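Local coordinates for protein imidazoleglycerol-phosphate dehydratase (Staphylococcus aureus subsp. aureus, PDB 2AE8) that catalyses the manganese-dependent dehydration of imidazoleglycerol phosphate to imidazoleacetol phosphate, the sixth step of histidine biosynthesis, at residues K150-G154 / T155-E159. Sequence-based numbering, arbitrary orientation.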
loop_
_atom_site.group_PDB
_atom_site.type_symbol
_atom_site.label_atom_id
_atom_site.label_comp_id
_atom_site.label_asym_id
_atom_site.label_seq_id
_atom_site.Cartn_x
_atom_site.Cartn_y
_atom_site.Cartn_z
ATOM N N LYS B 150 -2.446 -13.017 29.335
ATOM C CA LYS B 150 -3.105 -14.323 29.279
ATOM C C LYS B 150 -4.548 -14.204 29.781
ATOM O O LYS B 150 -4.879 -13.271 30.506
ATOM C CB LYS B 150 -2.309 -15.364 30.096
ATOM C CG LYS B 150 -0.898 -15.687 29.579
ATOM C CD LYS B 150 -0.953 -16.490 28.294
ATOM C CE LYS B 150 0.437 -16.788 27.724
ATOM N NZ LYS B 150 1.068 -15.545 27.186
ATOM N N GLU B 151 -5.408 -15.126 29.378
ATOM C CA GLU B 151 -6.818 -15.066 29.746
ATOM C C GLU B 151 -7.039 -15.546 31.199
ATOM O O GLU B 151 -8.047 -15.211 31.835
ATOM C CB GLU B 151 -7.656 -15.905 28.753
ATOM C CG GLU B 151 -7.474 -15.471 27.280
ATOM C CD GLU B 151 -8.612 -15.922 26.363
ATOM O OE1 GLU B 151 -9.431 -16.759 26.786
ATOM O OE2 GLU B 151 -8.700 -15.416 25.212
ATOM N N LYS B 152 -6.091 -16.337 31.697
ATOM C CA LYS B 152 -6.131 -16.861 33.061
ATOM C C LYS B 152 -4.772 -16.825 33.722
ATOM O O LYS B 152 -3.741 -16.980 33.054
ATOM C CB LYS B 152 -6.632 -18.312 33.075
ATOM C CG LYS B 152 -8.161 -18.445 32.816
ATOM C CD LYS B 152 -8.676 -19.846 33.132
ATOM C CE LYS B 152 -10.073 -20.096 32.558
ATOM N NZ LYS B 152 -11.184 -19.641 33.446
ATOM N N VAL B 153 -4.780 -16.634 35.043
ATOM C CA VAL B 153 -3.635 -16.973 35.876
ATOM C C VAL B 153 -4.122 -18.059 36.824
ATOM O O VAL B 153 -5.043 -17.837 37.625
ATOM C CB VAL B 153 -3.077 -15.761 36.667
ATOM C CG1 VAL B 153 -2.281 -14.860 35.750
ATOM C CG2 VAL B 153 -4.217 -14.969 37.292
ATOM N N GLY B 154 -3.530 -19.241 36.706
ATOM C CA GLY B 154 -4.094 -20.446 37.323
ATOM C C GLY B 154 -5.540 -20.593 36.883
ATOM O O GLY B 154 -5.845 -20.712 35.694
ATOM N N THR B 155 -6.449 -20.544 37.846
ATOM C CA THR B 155 -7.852 -20.735 37.538
ATOM C C THR B 155 -8.604 -19.388 37.468
ATOM O O THR B 155 -9.795 -19.336 37.154
ATOM C CB THR B 155 -8.462 -21.701 38.595
ATOM O OG1 THR B 155 -9.672 -22.283 38.089
ATOM C CG2 THR B 155 -8.716 -20.978 39.871
ATOM N N PHE B 156 -7.899 -18.302 37.759
ATOM C CA PHE B 156 -8.507 -16.960 37.851
ATOM C C PHE B 156 -8.647 -16.256 36.490
ATOM O O PHE B 156 -7.650 -16.041 35.804
ATOM C CB PHE B 156 -7.646 -16.101 38.780
ATOM C CG PHE B 156 -8.247 -14.771 39.143
ATOM C CD1 PHE B 156 -9.291 -14.689 40.078
ATOM C CD2 PHE B 156 -7.736 -13.590 38.591
ATOM C CE1 PHE B 156 -9.837 -13.460 40.433
ATOM C CE2 PHE B 156 -8.274 -12.365 38.938
ATOM C CZ PHE B 156 -9.319 -12.288 39.864
ATOM N N ASP B 157 -9.875 -15.864 36.141
ATOM C CA ASP B 157 -10.150 -15.080 34.936
ATOM C C ASP B 157 -9.587 -13.677 35.075
ATOM O O ASP B 157 -10.003 -12.892 35.905
ATOM C CB ASP B 157 -11.654 -15.012 34.646
ATOM C CG ASP B 157 -12.218 -16.350 34.183
ATOM O OD1 ASP B 157 -13.386 -16.636 34.469
ATOM O OD2 ASP B 157 -11.492 -17.112 33.516
ATOM N N THR B 158 -8.616 -13.398 34.231
ATOM C CA THR B 158 -7.841 -12.197 34.239
ATOM C C THR B 158 -8.724 -10.946 33.895
ATOM O O THR B 158 -8.444 -9.812 34.337
ATOM C CB THR B 158 -6.687 -12.515 33.249
ATOM O OG1 THR B 158 -5.397 -12.286 33.820
ATOM C CG2 THR B 158 -6.880 -11.944 31.907
ATOM N N GLU B 159 -9.799 -11.144 33.140
ATOM C CA GLU B 159 -10.765 -10.048 32.921
ATOM C C GLU B 159 -11.395 -9.499 34.219
ATOM O O GLU B 159 -11.975 -8.411 34.219
ATOM C CB GLU B 159 -11.853 -10.421 31.902
ATOM C CG GLU B 159 -12.892 -11.442 32.366
ATOM C CD GLU B 159 -13.929 -11.750 31.285
ATOM O OE1 GLU B 159 -13.757 -11.314 30.110
ATOM O OE2 GLU B 159 -14.932 -12.436 31.605
HETATM O O HOH W 1 -10.248 -13.587 31.551
#
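Val153 and Phe156 form the antiparallel hydrogen-bonded pair that closes a β hairpin with a two-residue loop, Gly154-Thr155, making a type II' turn with Gly154 at positive phi (53°). Val153 N reaches Phe156 O at 3.0 Å, and Phe156 N returns to Val153 O at 2.9 Å. One pair further on, Lys152 and Asp157 run side by side on one face; the lysine stays extended until it bends at chi4 (-86°), which brings NZ to 2.5 Å from Asp157 OD2, a salt bridge on the syn side but tilted out of the carboxylate plane. On the other face Val153 CG2 lies 3.9 Å from Phe156 CB, at the phenyl edge and near the ring plane. At the open end, Glu151 O takes a nearly straight bond (169°) from Thr158 N at 3.1 Å, and a water links this carbonyl to Glu159 N. Lys152 NZ and Asp157 OD1 also bond Gly154 O and N of a second subunit; a third subunit repeats this on Gly154 here, linking hairpins in succession. Asp157 lies about 5 Å (side chain) from a bound magnesium ion. Phe156 meets Phe62 of helix 61-74 and Thr94 of helix 90-111, Thr158 packs on Ile190 of helix 186-205 (Thr94 and Ile190 probably bind substrate), and the returning strand leads into helix 159-171.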